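Local coordinates for cycloalternan-forming enzyme (PDB 5F7U), which belongs to glycoside hydrolase family 31 and joins a TIM-barrel domain to several beta-rich domains, among them a carbohydrate-binding module of family 6, at residues T166-G171 and M329-L333; E218-S224 and Q239-M243; Y696-N700 and L812-N818; L826-P832 and E873-F879. The protein carries 1 engineered substitution. One frame throughout, in Å; residues are numbered along the deposited sequence.

Interaction 1 of 4, residues T166-G171 and M329-L333; sequences TGKETG and MTNML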
loop_
_atom_site.group_PDB
_atom_site.type_symbol
_atom_site.label_atom_id
_atom_site.label_comp_id
_atom_site.label_asym_id
_atom_site.label_seq_id
_atom_site.Cartn_x
_atom_site.Cartn_y
_atom_site.Cartn_z
ATOM N N THR A 166 -10.867 7.830 35.257
ATOM C CA THR A 166 -10.958 8.566 36.538
ATOM C C THR A 166 -11.764 9.864 36.448
ATOM O O THR A 166 -12.155 10.420 37.485
ATOM C CB THR A 166 -9.575 8.919 37.114
ATOM O OG1 THR A 166 -8.934 9.889 36.264
ATOM C CG2 THR A 166 -8.696 7.662 37.251
ATOM N N GLY A 167 -11.970 10.356 35.230
ATOM C CA GLY A 167 -12.620 11.642 34.988
ATOM C C GLY A 167 -11.731 12.851 35.248
ATOM O O GLY A 167 -12.200 13.990 35.161
ATOM N N LYS A 168 -10.451 12.622 35.539
ATOM C CA LYS A 168 -9.502 13.703 35.839
ATOM C C LYS A 168 -8.893 14.375 34.609
ATOM O O LYS A 168 -8.290 15.453 34.718
ATOM C CB LYS A 168 -8.399 13.211 36.782
ATOM C CG LYS A 168 -8.923 12.730 38.124
ATOM C CD LYS A 168 -7.788 12.294 39.043
ATOM C CE LYS A 168 -8.327 11.749 40.356
ATOM N NZ LYS A 168 -7.219 11.455 41.311
ATOM N N GLU A 169 -9.037 13.743 33.448
ATOM C CA GLU A 169 -8.561 14.326 32.195
ATOM C C GLU A 169 -9.722 14.904 31.420
ATOM O O GLU A 169 -10.883 14.571 31.684
ATOM C CB GLU A 169 -7.824 13.281 31.345
ATOM C CG GLU A 169 -6.545 12.765 31.987
ATOM C CD GLU A 169 -6.828 11.754 33.091
ATOM O OE1 GLU A 169 -7.719 10.890 32.914
ATOM O OE2 GLU A 169 -6.176 11.840 34.142
ATOM N N THR A 170 -9.401 15.788 30.480
ATOM C CA THR A 170 -10.413 16.464 29.679
ATOM C C THR A 170 -10.123 16.251 28.198
ATOM O O THR A 170 -8.986 16.387 27.760
ATOM C CB THR A 170 -10.431 17.961 30.030
ATOM O OG1 THR A 170 -10.656 18.089 31.440
ATOM C CG2 THR A 170 -11.538 18.711 29.270
ATOM N N GLY A 171 -11.166 15.951 27.429
ATOM C CA GLY A 171 -11.041 15.802 25.976
ATOM C C GLY A 171 -10.706 17.087 25.215
ATOM O O GLY A 171 -10.772 18.195 25.761
ATOM N N MET A 329 -2.277 6.344 34.709
ATOM C CA MET A 329 -3.727 6.494 34.850
ATOM C C MET A 329 -4.244 7.752 34.178
ATOM O O MET A 329 -5.449 7.930 34.085
ATOM C CB MET A 329 -4.135 6.504 36.321
ATOM C CG MET A 329 -3.797 5.203 37.030
ATOM S SD MET A 329 -4.260 5.214 38.762
ATOM C CE MET A 329 -6.034 5.112 38.562
ATOM N N THR A 330 -3.334 8.606 33.708
ATOM C CA THR A 330 -3.718 9.866 33.043
ATOM C C THR A 330 -3.748 9.758 31.510
ATOM O O THR A 330 -4.096 10.731 30.832
ATOM C CB THR A 330 -2.820 11.053 33.484
ATOM O OG1 THR A 330 -1.495 10.880 32.955
ATOM C CG2 THR A 330 -2.758 11.147 34.995
ATOM N N ASN A 331 -3.394 8.588 30.959
ATOM C CA ASN A 331 -3.432 8.373 29.498
ATOM C C ASN A 331 -4.844 7.985 29.046
ATOM O O ASN A 331 -5.246 6.834 29.255
ATOM C CB ASN A 331 -2.478 7.230 29.077
ATOM C CG ASN A 331 -1.005 7.613 29.120
ATOM O OD1 ASN A 331 -0.653 8.795 29.175
ATOM N ND2 ASN A 331 -0.122 6.592 29.080
ATOM N N MET A 332 -5.607 8.930 28.480
ATOM C CA MET A 332 -6.952 8.615 27.977
ATOM C C MET A 332 -6.928 7.645 26.787
ATOM O O MET A 332 -5.992 7.652 25.992
ATOM C CB MET A 332 -7.671 9.894 27.528
ATOM C CG MET A 332 -8.080 10.801 28.671
ATOM S SD MET A 332 -9.208 12.084 28.078
ATOM C CE MET A 332 -8.063 13.103 27.170
ATOM N N LEU A 333 -7.978 6.835 26.658
ATOM C CA LEU A 333 -8.236 6.121 25.413
ATOM C C LEU A 333 -8.755 7.139 24.403
ATOM O O LEU A 333 -9.621 7.932 24.726
ATOM C CB LEU A 333 -9.272 5.006 25.648
ATOM C CG LEU A 333 -9.855 4.334 24.390
ATOM C CD1 LEU A 333 -8.777 3.534 23.643
ATOM C CD2 LEU A 333 -11.016 3.423 24.752
HETATM O O HOH W 1 -6.403 9.902 35.894
HETATM O O HOH W 2 -8.294 8.328 33.787
#
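Glu169 and Thr330 mark the closest backbone approach of the two loops, with the CA of Glu169 6.6 Å from the CA of Thr330. No direct hydrogen bond crosses between the segments. Glu169 does most of the touching. Its chain bends at chi2 (77°), which lays the carboxylate across the Thr330 backbone. OE2 of Glu169 lies 3.3 Å from CA of Thr330, and the two side chains cross at about a right angle. Lower on the same chain, CB of Glu169 rests 3.7 Å from CG of Met332. The Met332 chain bends at chi3, and its CE reaches the O of Thr170 at 3.5 Å. At the other end, CG2 of Thr166 meets CE of Met329 at 3.9 Å.

Two waters fill the polar middle. One binds OG1 of Thr166, OE2 of Glu169 and O of Met329. The other binds N of Thr166, OE1 of Glu169 and the same Met329 O. Glu169 OE1 is also bonded to Ser164. Thr166 OG1 has a second task: it accepts from N of Lys168 in an ST turn.

The contact lies at the protein surface. Segment 166-171, in the mutarotase-like domain, follows strand 158-164, and the other loop enters strand 333-338. These strands are antiparallel partners, Leu333 pairing with Leu163, and Met332 packs on Glu162 and Ser164.

Interaction 2 of 4, residues E218-S224 and Q239-M243; sequences EYTTANS and QNNFM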
loop_
_atom_site.group_PDB
_atom_site.type_symbol
_atom_site.label_atom_id
_atom_site.label_comp_id
_atom_site.label_asym_id
_atom_site.label_seq_id
_atom_site.Cartn_x
_atom_site.Cartn_y
_atom_site.Cartn_z
ATOM N N GLU A 218 -21.659 -0.212 19.138
ATOM C CA GLU A 218 -21.110 -1.037 20.201
ATOM C C GLU A 218 -21.919 -2.303 20.415
ATOM O O GLU A 218 -23.099 -2.388 20.014
ATOM C CB GLU A 218 -20.994 -0.217 21.483
ATOM C CG GLU A 218 -19.845 0.793 21.436
ATOM C CD GLU A 218 -19.983 1.867 22.512
ATOM O OE1 GLU A 218 -21.026 1.911 23.182
ATOM O OE2 GLU A 218 -19.043 2.670 22.680
ATOM N N TYR A 219 -21.278 -3.294 21.029
ATOM C CA TYR A 219 -21.910 -4.585 21.246
ATOM C C TYR A 219 -23.188 -4.448 22.088
ATOM O O TYR A 219 -23.261 -3.576 22.962
ATOM C CB TYR A 219 -20.925 -5.608 21.815
ATOM C CG TYR A 219 -21.314 -7.025 21.471
ATOM C CD1 TYR A 219 -21.222 -7.504 20.150
ATOM C CD2 TYR A 219 -21.794 -7.894 22.453
ATOM C CE1 TYR A 219 -21.604 -8.802 19.826
ATOM C CE2 TYR A 219 -22.163 -9.208 22.142
ATOM C CZ TYR A 219 -22.076 -9.656 20.827
ATOM O OH TYR A 219 -22.437 -10.951 20.516
ATOM N N THR A 220 -24.189 -5.274 21.756
ATOM C CA THR A 220 -25.588 -5.080 22.173
ATOM C C THR A 220 -25.818 -5.286 23.655
ATOM O O THR A 220 -26.788 -4.767 24.202
ATOM C CB THR A 220 -26.584 -5.975 21.388
ATOM O OG1 THR A 220 -27.925 -5.518 21.612
ATOM C CG2 THR A 220 -26.479 -7.459 21.804
ATOM N N THR A 221 -24.942 -6.052 24.297
ATOM C CA THR A 221 -25.091 -6.344 25.716
ATOM C C THR A 221 -24.528 -5.180 26.515
ATOM O O THR A 221 -24.637 -5.148 27.744
ATOM C CB THR A 221 -24.389 -7.658 26.118
ATOM O OG1 THR A 221 -23.025 -7.617 25.709
ATOM C CG2 THR A 221 -25.090 -8.873 25.488
ATOM N N ALA A 222 -23.938 -4.223 25.788
ATOM C CA ALA A 222 -23.312 -3.022 26.341
ATOM C C ALA A 222 -22.242 -3.439 27.363
ATOM O O ALA A 222 -21.690 -4.543 27.225
ATOM C CB ALA A 222 -24.359 -2.061 26.906
ATOM N N ASN A 223 -21.943 -2.605 28.371
ATOM C CA ASN A 223 -20.675 -2.756 29.132
ATOM C C ASN A 223 -19.512 -3.111 28.179
ATOM O O ASN A 223 -18.676 -3.989 28.435
ATOM C CB ASN A 223 -20.819 -3.774 30.267
ATOM C CG ASN A 223 -21.955 -3.432 31.200
ATOM O OD1 ASN A 223 -22.089 -2.288 31.646
ATOM N ND2 ASN A 223 -22.803 -4.420 31.482
ATOM N N SER A 224 -19.508 -2.436 27.040
ATOM C CA SER A 224 -18.580 -2.789 25.985
ATOM C C SER A 224 -17.237 -2.087 26.242
ATOM O O SER A 224 -16.166 -2.619 25.926
ATOM C CB SER A 224 -19.194 -2.406 24.636
ATOM O OG SER A 224 -19.323 -0.995 24.509
ATOM N N GLN A 239 -10.378 -1.485 26.443
ATOM C CA GLN A 239 -11.066 -2.201 25.350
ATOM C C GLN A 239 -12.386 -1.541 25.000
ATOM O O GLN A 239 -12.996 -0.859 25.835
ATOM C CB GLN A 239 -11.300 -3.684 25.711
ATOM C CG GLN A 239 -12.328 -3.906 26.820
ATOM C CD GLN A 239 -12.571 -5.384 27.043
ATOM O OE1 GLN A 239 -13.300 -6.027 26.288
ATOM N NE2 GLN A 239 -11.940 -5.942 28.062
ATOM N N ASN A 240 -12.808 -1.746 23.753
ATOM C CA ASN A 240 -14.206 -1.570 23.385
ATOM C C ASN A 240 -14.624 -2.709 22.444
ATOM O O ASN A 240 -13.771 -3.388 21.845
ATOM C CB ASN A 240 -14.482 -0.185 22.784
ATOM C CG ASN A 240 -15.937 0.263 22.998
ATOM O OD1 ASN A 240 -16.774 -0.508 23.485
ATOM N ND2 ASN A 240 -16.238 1.502 22.643
ATOM N N ASN A 241 -15.930 -2.937 22.370
ATOM C CA ASN A 241 -16.503 -4.075 21.668
ATOM C C ASN A 241 -17.673 -3.610 20.855
ATOM O O ASN A 241 -18.485 -2.817 21.332
ATOM C CB ASN A 241 -16.978 -5.132 22.682
ATOM C CG ASN A 241 -15.826 -5.687 23.511
ATOM O OD1 ASN A 241 -15.219 -6.695 23.145
ATOM N ND2 ASN A 241 -15.497 -5.010 24.609
ATOM N N PHE A 242 -17.756 -4.123 19.628
ATOM C CA PHE A 242 -18.675 -3.623 18.606
ATOM C C PHE A 242 -19.420 -4.769 17.938
ATOM O O PHE A 242 -18.897 -5.883 17.861
ATOM C CB PHE A 242 -17.873 -2.820 17.568
ATOM C CG PHE A 242 -17.100 -1.665 18.172
ATOM C CD1 PHE A 242 -17.711 -0.408 18.329
ATOM C CD2 PHE A 242 -15.778 -1.826 18.607
ATOM C CE1 PHE A 242 -17.013 0.661 18.894
ATOM C CE2 PHE A 242 -15.077 -0.756 19.182
ATOM C CZ PHE A 242 -15.699 0.485 19.319
ATOM N N MET A 243 -20.643 -4.498 17.477
ATOM C CA MET A 243 -21.458 -5.501 16.788
ATOM C C MET A 243 -21.108 -5.472 15.311
ATOM O O MET A 243 -21.000 -4.393 14.730
ATOM C CB MET A 243 -22.935 -5.183 16.947
ATOM C CG MET A 243 -23.842 -6.241 16.336
ATOM S SD MET A 243 -25.434 -6.117 17.137
ATOM C CE MET A 243 -24.902 -6.681 18.741
#
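Asn241 meets the 218-224 segment with both its backbone and its side chain. Its CB touches two side chains, 4.0 Å from CB of Ser224 and 4.1 Å from CB of Tyr219. At CG the amide turns so that ND2 gives a hydrogen bond to O of Ser224 at 2.8 Å. This bond lies in the carbonyl plane, on a lone pair. The same ND2 also donates to OE1 of Gln239, and both acceptors lie close to the amide plane. OD1 is held by Ser320, which fixes the other end of the amide.

Asn240 reaches the segment at two points. Its OD1 accepts from OG of Ser224 at 2.8 Å and from the backbone N of Asn241. Its ND2 donates to OE2 of Glu218 with a nearly straight N-H...O angle of 170°, coming from above the carboxylate plane. OE2 of Glu218 also bonds OH of Tyr203, and OE1 takes N of Met205, so the buried carboxylate of Glu218 has three partners.

N of Tyr219 bonds to O of Asn241 at 2.8 Å. Glu218 and Phe242 form an antiparallel non-hydrogen-bonded pair, and a type I turn runs from Tyr219 to Ala222. CG of Met243 stands anti to the backbone N (chi1 -176°), and the bend at chi3 brings CE over one face of the Tyr219 ring.

Strands 214-229 and 235-243 form a beta hairpin. Strand 235-243 also pairs with strand 318-327, where Phe242 stacks on Tyr319.

Interaction 3 of 4, residues Y696-N700 and L812-N818; sequences YTRMN and LGQNVGN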
loop_
_atom_site.group_PDB
_atom_site.type_symbol
_atom_site.label_atom_id
_atom_site.label_comp_id
_atom_site.label_asym_id
_atom_site.label_seq_id
_atom_site.Cartn_x
_atom_site.Cartn_y
_atom_site.Cartn_z
ATOM N N TYR A 696 8.660 0.178 -20.699
ATOM C CA TYR A 696 8.323 1.276 -21.626
ATOM C C TYR A 696 6.877 1.706 -21.458
ATOM O O TYR A 696 6.579 2.904 -21.490
ATOM C CB TYR A 696 8.606 0.927 -23.093
ATOM C CG TYR A 696 10.029 0.477 -23.413
ATOM C CD1 TYR A 696 11.116 0.785 -22.570
ATOM C CD2 TYR A 696 10.287 -0.214 -24.600
ATOM C CE1 TYR A 696 12.411 0.363 -22.877
ATOM C CE2 TYR A 696 11.570 -0.638 -24.921
ATOM C CZ TYR A 696 12.622 -0.349 -24.057
ATOM O OH TYR A 696 13.877 -0.784 -24.398
ATOM N N THR A 697 5.982 0.741 -21.254
ATOM C CA THR A 697 4.581 1.079 -20.965
ATOM C C THR A 697 4.469 1.982 -19.733
ATOM O O THR A 697 3.729 2.989 -19.755
ATOM C CB THR A 697 3.673 -0.178 -20.847
ATOM O OG1 THR A 697 3.685 -0.856 -22.107
ATOM C CG2 THR A 697 2.235 0.219 -20.554
ATOM N N ARG A 698 5.204 1.630 -18.669
ATOM C CA ARG A 698 5.196 2.438 -17.456
ATOM C C ARG A 698 5.699 3.858 -17.762
ATOM O O ARG A 698 5.108 4.839 -17.297
ATOM C CB ARG A 698 6.018 1.780 -16.325
ATOM C CG ARG A 698 5.972 2.567 -15.023
ATOM C CD ARG A 698 6.984 2.030 -14.016
ATOM N NE ARG A 698 6.924 2.737 -12.739
ATOM C CZ ARG A 698 5.994 2.534 -11.804
ATOM N NH1 ARG A 698 4.997 1.666 -11.982
ATOM N NH2 ARG A 698 6.049 3.226 -10.677
ATOM N N MET A 699 6.756 3.965 -18.563
ATOM C CA MET A 699 7.238 5.276 -18.946
ATOM C C MET A 699 6.230 6.032 -19.822
ATOM O O MET A 699 6.075 7.246 -19.669
ATOM C CB MET A 699 8.645 5.224 -19.545
ATOM C CG MET A 699 9.694 4.679 -18.565
ATOM S SD MET A 699 9.765 5.454 -16.932
ATOM C CE MET A 699 10.634 6.970 -17.332
ATOM N N ASN A 700 5.507 5.311 -20.682
ATOM C CA ASN A 700 4.423 5.937 -21.483
ATOM C C ASN A 700 3.314 6.471 -20.567
ATOM O O ASN A 700 2.711 7.510 -20.836
ATOM C CB ASN A 700 3.777 4.952 -22.475
ATOM C CG ASN A 700 4.730 4.424 -23.540
ATOM O OD1 ASN A 700 4.663 3.236 -23.875
ATOM N ND2 ASN A 700 5.594 5.279 -24.095
ATOM N N LEU A 812 1.463 1.858 -27.003
ATOM C CA LEU A 812 1.951 1.532 -25.661
ATOM C C LEU A 812 3.126 0.563 -25.774
ATOM O O LEU A 812 3.136 -0.304 -26.641
ATOM C CB LEU A 812 0.833 0.926 -24.812
ATOM C CG LEU A 812 -0.283 1.892 -24.421
ATOM C CD1 LEU A 812 -1.426 1.099 -23.806
ATOM C CD2 LEU A 812 0.220 2.973 -23.467
ATOM N N GLY A 813 4.131 0.742 -24.929
ATOM C CA GLY A 813 5.292 -0.144 -24.932
ATOM C C GLY A 813 6.446 0.275 -25.833
ATOM O O GLY A 813 7.289 -0.549 -26.170
ATOM N N GLN A 814 6.478 1.554 -26.219
ATOM C CA GLN A 814 7.563 2.105 -27.034
ATOM C C GLN A 814 8.379 3.088 -26.206
ATOM O O GLN A 814 7.818 3.962 -25.540
ATOM C CB GLN A 814 7.001 2.756 -28.308
ATOM C CG GLN A 814 6.229 1.752 -29.146
ATOM C CD GLN A 814 5.628 2.340 -30.393
ATOM O OE1 GLN A 814 5.087 3.454 -30.380
ATOM N NE2 GLN A 814 5.707 1.584 -31.485
ATOM N N ASN A 815 9.698 2.924 -26.257
ATOM C CA ASN A 815 10.648 3.580 -25.349
ATOM C C ASN A 815 10.735 5.096 -25.543
ATOM O O ASN A 815 11.190 5.565 -26.590
ATOM C CB ASN A 815 12.029 2.937 -25.544
ATOM C CG ASN A 815 13.048 3.366 -24.502
ATOM O OD1 ASN A 815 12.727 4.027 -23.522
ATOM N ND2 ASN A 815 14.291 2.966 -24.714
ATOM N N VAL A 816 10.304 5.848 -24.530
ATOM C CA VAL A 816 10.466 7.319 -24.515
ATOM C C VAL A 816 11.670 7.802 -23.690
ATOM O O VAL A 816 11.898 9.008 -23.539
ATOM C CB VAL A 816 9.176 8.041 -24.030
ATOM C CG1 VAL A 816 8.074 7.880 -25.054
ATOM C CG2 VAL A 816 8.729 7.556 -22.647
ATOM N N GLY A 817 12.425 6.861 -23.134
ATOM C CA GLY A 817 13.653 7.192 -22.409
ATOM C C GLY A 817 13.313 7.670 -21.008
ATOM O O GLY A 817 12.172 7.538 -20.559
ATOM N N ASN A 818 14.300 8.219 -20.319
ATOM C CA ASN A 818 14.121 8.642 -18.933
ATOM C C ASN A 818 14.424 10.121 -18.694
ATOM O O ASN A 818 14.710 10.511 -17.567
ATOM C CB ASN A 818 14.927 7.740 -17.959
ATOM C CG ASN A 818 16.433 7.848 -18.145
ATOM O OD1 ASN A 818 16.932 8.612 -18.987
ATOM N ND2 ASN A 818 17.172 7.076 -17.362
HETATM O O HOH W 3 8.539 4.352 -22.847
#
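Thr697 and Gly813 bring the helix and the loop closest, their CA atoms 4.2 Å apart, and the loop then runs past the last turn of helix 687-700. Gly813 has a positive phi (91°).

Asn700 is the main polar grip. Its OD1 takes N of Gly813 at 2.8 Å, nearly along the C=O axis, and a weak bond from N of Gln814. Its ND2 gives a hydrogen bond to O of Gln814 at 3.0 Å and a second one to O of Asn805.

Asn815 lies flat over Tyr696. CB of Asn815 sits over the middle of one ring face, 3.5 Å from the centroid, in a CH-pi contact. The amide stacks on the ring with planes only 2° apart. CG of Asn815 stands opposite the backbone N (chi1 -170°), and OD1 accepts from N of Gly817, an Asx turn. O of Gly813 meets the Tyr696 ring at its edge, near CD2. Tyr696 OH is tied to O of Asp391. On the apolar side, CB of Met699 packs on CG2 of Val816 at 3.9 Å.

A water joins O of Tyr696, O of Gln814 and N of Val816. The buried amide of Asn700 serves as both acceptor and donor for loop backbone groups, while Tyr696 and the water hold the loop's next residues against the helix.

Interaction 4 of 4, residues L826-P832 and E873-F879; sequences LTFRVYP and ETTMQVF
Met876 CE reaches across to Val830 and Phe828. It lies 3.4 Å from CG2 of Val830, a tight fit, and 3.7 Å from CB of Phe828. Bends at chi2 and chi3 fold the Met876 chain toward the neighbouring strand. Its SD makes an oblique Met-aromatic contact, 5.3 Å from the Phe828 ring centroid. CG2 of Thr874 approaches the edge of that ring. Farther along, CG of Pro832 packs on CG1 of Val878 at 3.6 Å. Tyr831 and Phe879 form an oblique aromatic pair.

The two strands are parallel neighbours in a mixed five-stranded sheet, flanked by strands 801-806 and 917-922. Met876 also touches Val865 of a second sheet. Backbone bonds tie Phe828 N to Thr875 O, Gln877 N to Phe828 O, and Val830 N to Gln877 O.

Thr827, Arg829, Thr875 and Gln877 point to the other face. Arg829 grips OE1 of Gln877 side-on, with NE at 2.8 Å and NH1 at 3.1 Å, and the oxygen lies in the guanidinium plane. Its NH2 donates to OH of Tyr831, while Gln877 NE2 binds O of Tyr810. At the strand start, a water links O of Leu826 to OG1 of Thr875, which also bonds Tyr810 OH.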
loop_
_atom_site.group_PDB
_atom_site.type_symbol
_atom_site.label_atom_id
_atom_site.label_comp_id
_atom_site.label_asym_id
_atom_site.label_seq_id
_atom_site.Cartn_x
_atom_site.Cartn_y
_atom_site.Cartn_z
ATOM N N LEU A 826 3.263 14.404 -25.937
ATOM C CA LEU A 826 2.276 14.394 -24.839
ATOM C C LEU A 826 0.924 14.054 -25.456
ATOM O O LEU A 826 0.486 14.712 -26.415
ATOM C CB LEU A 826 2.239 15.735 -24.127
ATOM C CG LEU A 826 1.209 15.967 -23.025
ATOM C CD1 LEU A 826 1.451 15.042 -21.842
ATOM C CD2 LEU A 826 1.321 17.427 -22.604
ATOM N N THR A 827 0.286 13.029 -24.893
ATOM C CA THR A 827 -0.868 12.360 -25.491
ATOM C C THR A 827 -1.932 12.156 -24.422
ATOM O O THR A 827 -1.586 11.928 -23.269
ATOM C CB THR A 827 -0.451 11.009 -26.117
ATOM O OG1 THR A 827 0.555 11.240 -27.115
ATOM C CG2 THR A 827 -1.628 10.281 -26.789
ATOM N N PHE A 828 -3.211 12.279 -24.788
ATOM C CA PHE A 828 -4.288 11.959 -23.851
ATOM C C PHE A 828 -5.185 10.915 -24.481
ATOM O O PHE A 828 -5.825 11.187 -25.507
ATOM C CB PHE A 828 -5.110 13.200 -23.464
ATOM C CG PHE A 828 -4.316 14.238 -22.731
ATOM C CD1 PHE A 828 -3.566 15.180 -23.436
ATOM C CD2 PHE A 828 -4.308 14.272 -21.329
ATOM C CE1 PHE A 828 -2.798 16.128 -22.762
ATOM C CE2 PHE A 828 -3.568 15.239 -20.654
ATOM C CZ PHE A 828 -2.800 16.152 -21.375
ATOM N N ARG A 829 -5.207 9.736 -23.866
ATOM C CA ARG A 829 -6.084 8.647 -24.268
ATOM C C ARG A 829 -7.443 8.866 -23.604
ATOM O O ARG A 829 -7.514 9.060 -22.391
ATOM C CB ARG A 829 -5.461 7.311 -23.837
ATOM C CG ARG A 829 -6.255 6.050 -24.150
ATOM C CD ARG A 829 -6.320 5.714 -25.640
ATOM N NE ARG A 829 -5.051 5.256 -26.209
ATOM C CZ ARG A 829 -4.573 4.020 -26.117
ATOM N NH1 ARG A 829 -3.430 3.716 -26.738
ATOM N NH2 ARG A 829 -5.232 3.086 -25.425
ATOM N N VAL A 830 -8.511 8.834 -24.410
ATOM C CA VAL A 830 -9.851 9.220 -23.977
ATOM C C VAL A 830 -10.837 8.123 -24.344
ATOM O O VAL A 830 -10.886 7.700 -25.503
ATOM C CB VAL A 830 -10.290 10.561 -24.638
ATOM C CG1 VAL A 830 -11.727 10.922 -24.258
ATOM C CG2 VAL A 830 -9.342 11.696 -24.212
ATOM N N TYR A 831 -11.611 7.679 -23.350
ATOM C CA TYR A 831 -12.707 6.731 -23.549
ATOM C C TYR A 831 -14.004 7.482 -23.274
ATOM O O TYR A 831 -14.469 7.510 -22.124
ATOM C CB TYR A 831 -12.517 5.485 -22.641
ATOM C CG TYR A 831 -11.252 4.742 -22.998
ATOM C CD1 TYR A 831 -11.244 3.801 -24.031
ATOM C CD2 TYR A 831 -10.058 5.013 -22.339
ATOM C CE1 TYR A 831 -10.075 3.133 -24.389
ATOM C CE2 TYR A 831 -8.883 4.349 -22.677
ATOM C CZ TYR A 831 -8.904 3.418 -23.712
ATOM O OH TYR A 831 -7.758 2.763 -24.068
ATOM N N PRO A 832 -14.592 8.119 -24.322
ATOM C CA PRO A 832 -15.723 9.018 -24.073
ATOM C C PRO A 832 -16.924 8.297 -23.465
ATOM O O PRO A 832 -17.317 7.219 -23.931
ATOM C CB PRO A 832 -16.088 9.545 -25.469
ATOM C CG PRO A 832 -14.910 9.270 -26.337
ATOM C CD PRO A 832 -14.266 8.033 -25.764
ATOM N N GLU A 873 2.733 20.782 -27.746
ATOM C CA GLU A 873 1.859 20.087 -28.699
ATOM C C GLU A 873 1.171 18.925 -27.971
ATOM O O GLU A 873 1.765 18.283 -27.108
ATOM C CB GLU A 873 2.724 19.567 -29.841
ATOM C CG GLU A 873 2.082 18.673 -30.891
ATOM C CD GLU A 873 3.087 18.332 -31.980
ATOM O OE1 GLU A 873 3.361 19.209 -32.824
ATOM O OE2 GLU A 873 3.627 17.205 -31.988
ATOM N N THR A 874 -0.097 18.700 -28.275
ATOM C CA THR A 874 -0.837 17.617 -27.645
ATOM C C THR A 874 -1.460 16.720 -28.701
ATOM O O THR A 874 -1.877 17.199 -29.744
ATOM C CB THR A 874 -1.946 18.133 -26.696
ATOM O OG1 THR A 874 -2.761 19.071 -27.389
ATOM C CG2 THR A 874 -1.369 18.814 -25.466
ATOM N N THR A 875 -1.533 15.424 -28.411
ATOM C CA THR A 875 -2.230 14.477 -29.269
ATOM C C THR A 875 -3.327 13.801 -28.452
ATOM O O THR A 875 -3.042 13.176 -27.433
ATOM C CB THR A 875 -1.280 13.401 -29.839
ATOM O OG1 THR A 875 -0.216 14.019 -30.584
ATOM C CG2 THR A 875 -2.038 12.421 -30.748
ATOM N N MET A 876 -4.574 13.940 -28.882
ATOM C CA MET A 876 -5.646 13.138 -28.301
ATOM C C MET A 876 -5.676 11.782 -29.010
ATOM O O MET A 876 -5.528 11.718 -30.239
ATOM C CB MET A 876 -7.026 13.803 -28.476
ATOM C CG MET A 876 -7.160 15.240 -27.996
ATOM S SD MET A 876 -6.751 15.524 -26.258
ATOM C CE MET A 876 -7.954 14.506 -25.427
ATOM N N GLN A 877 -5.892 10.709 -28.249
ATOM C CA GLN A 877 -6.274 9.430 -28.847
ATOM C C GLN A 877 -7.655 9.069 -28.327
ATOM O O GLN A 877 -7.806 8.583 -27.199
ATOM C CB GLN A 877 -5.282 8.306 -28.515
ATOM C CG GLN A 877 -3.886 8.468 -29.112
ATOM C CD GLN A 877 -2.985 7.281 -28.825
ATOM O OE1 GLN A 877 -3.146 6.576 -27.818
ATOM N NE2 GLN A 877 -2.013 7.054 -29.716
ATOM N N VAL A 878 -8.661 9.304 -29.160
ATOM C CA VAL A 878 -10.058 9.148 -28.745
ATOM C C VAL A 878 -10.601 7.814 -29.249
ATOM O O VAL A 878 -10.589 7.550 -30.461
ATOM C CB VAL A 878 -10.939 10.309 -29.282
ATOM C CG1 VAL A 878 -12.344 10.251 -28.692
ATOM C CG2 VAL A 878 -10.307 11.664 -29.000
ATOM N N PHE A 879 -11.141 7.013 -28.328
ATOM C CA PHE A 879 -11.759 5.715 -28.667
ATOM C C PHE A 879 -13.096 6.008 -29.346
ATOM O O PHE A 879 -14.007 6.552 -28.712
ATOM C CB PHE A 879 -11.938 4.894 -27.380
ATOM C CG PHE A 879 -12.292 3.439 -27.590
ATOM C CD1 PHE A 879 -11.476 2.585 -28.352
ATOM C CD2 PHE A 879 -13.411 2.889 -26.933
ATOM C CE1 PHE A 879 -11.784 1.220 -28.483
ATOM C CE2 PHE A 879 -13.728 1.542 -27.079
ATOM C CZ PHE A 879 -12.913 0.702 -27.839
HETATM O O HOH W 4 4.140 16.929 -27.050
HETATM O O HOH W 5 1.645 15.250 -28.895
#

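How the interactions relate
From the N terminus, interaction 1 closes a long loop from 166-171 to 329-333. Interaction 2 is nested inside it as a short hairpin contact, with the two centres about 20 Å apart. Segment 166-171 and both segments of interaction 2 lie in the mutarotase-like domain. The TIM barrel follows. Interaction 3 then joins helix 687-700 to loop 812-818 and closes a loop of helices and strands. Interaction 4 comes after it in series, pairing 826-832 with 873-879. No contacts cross. The centres of interactions 3 and 4 are about 16 Å apart. Residues 812-818 lie in the connection between strands 801-806 and 825-830, so interaction 3 ties the sheet of interaction 4 to that helix. The two pairs lie on opposite sides of the chain's centre.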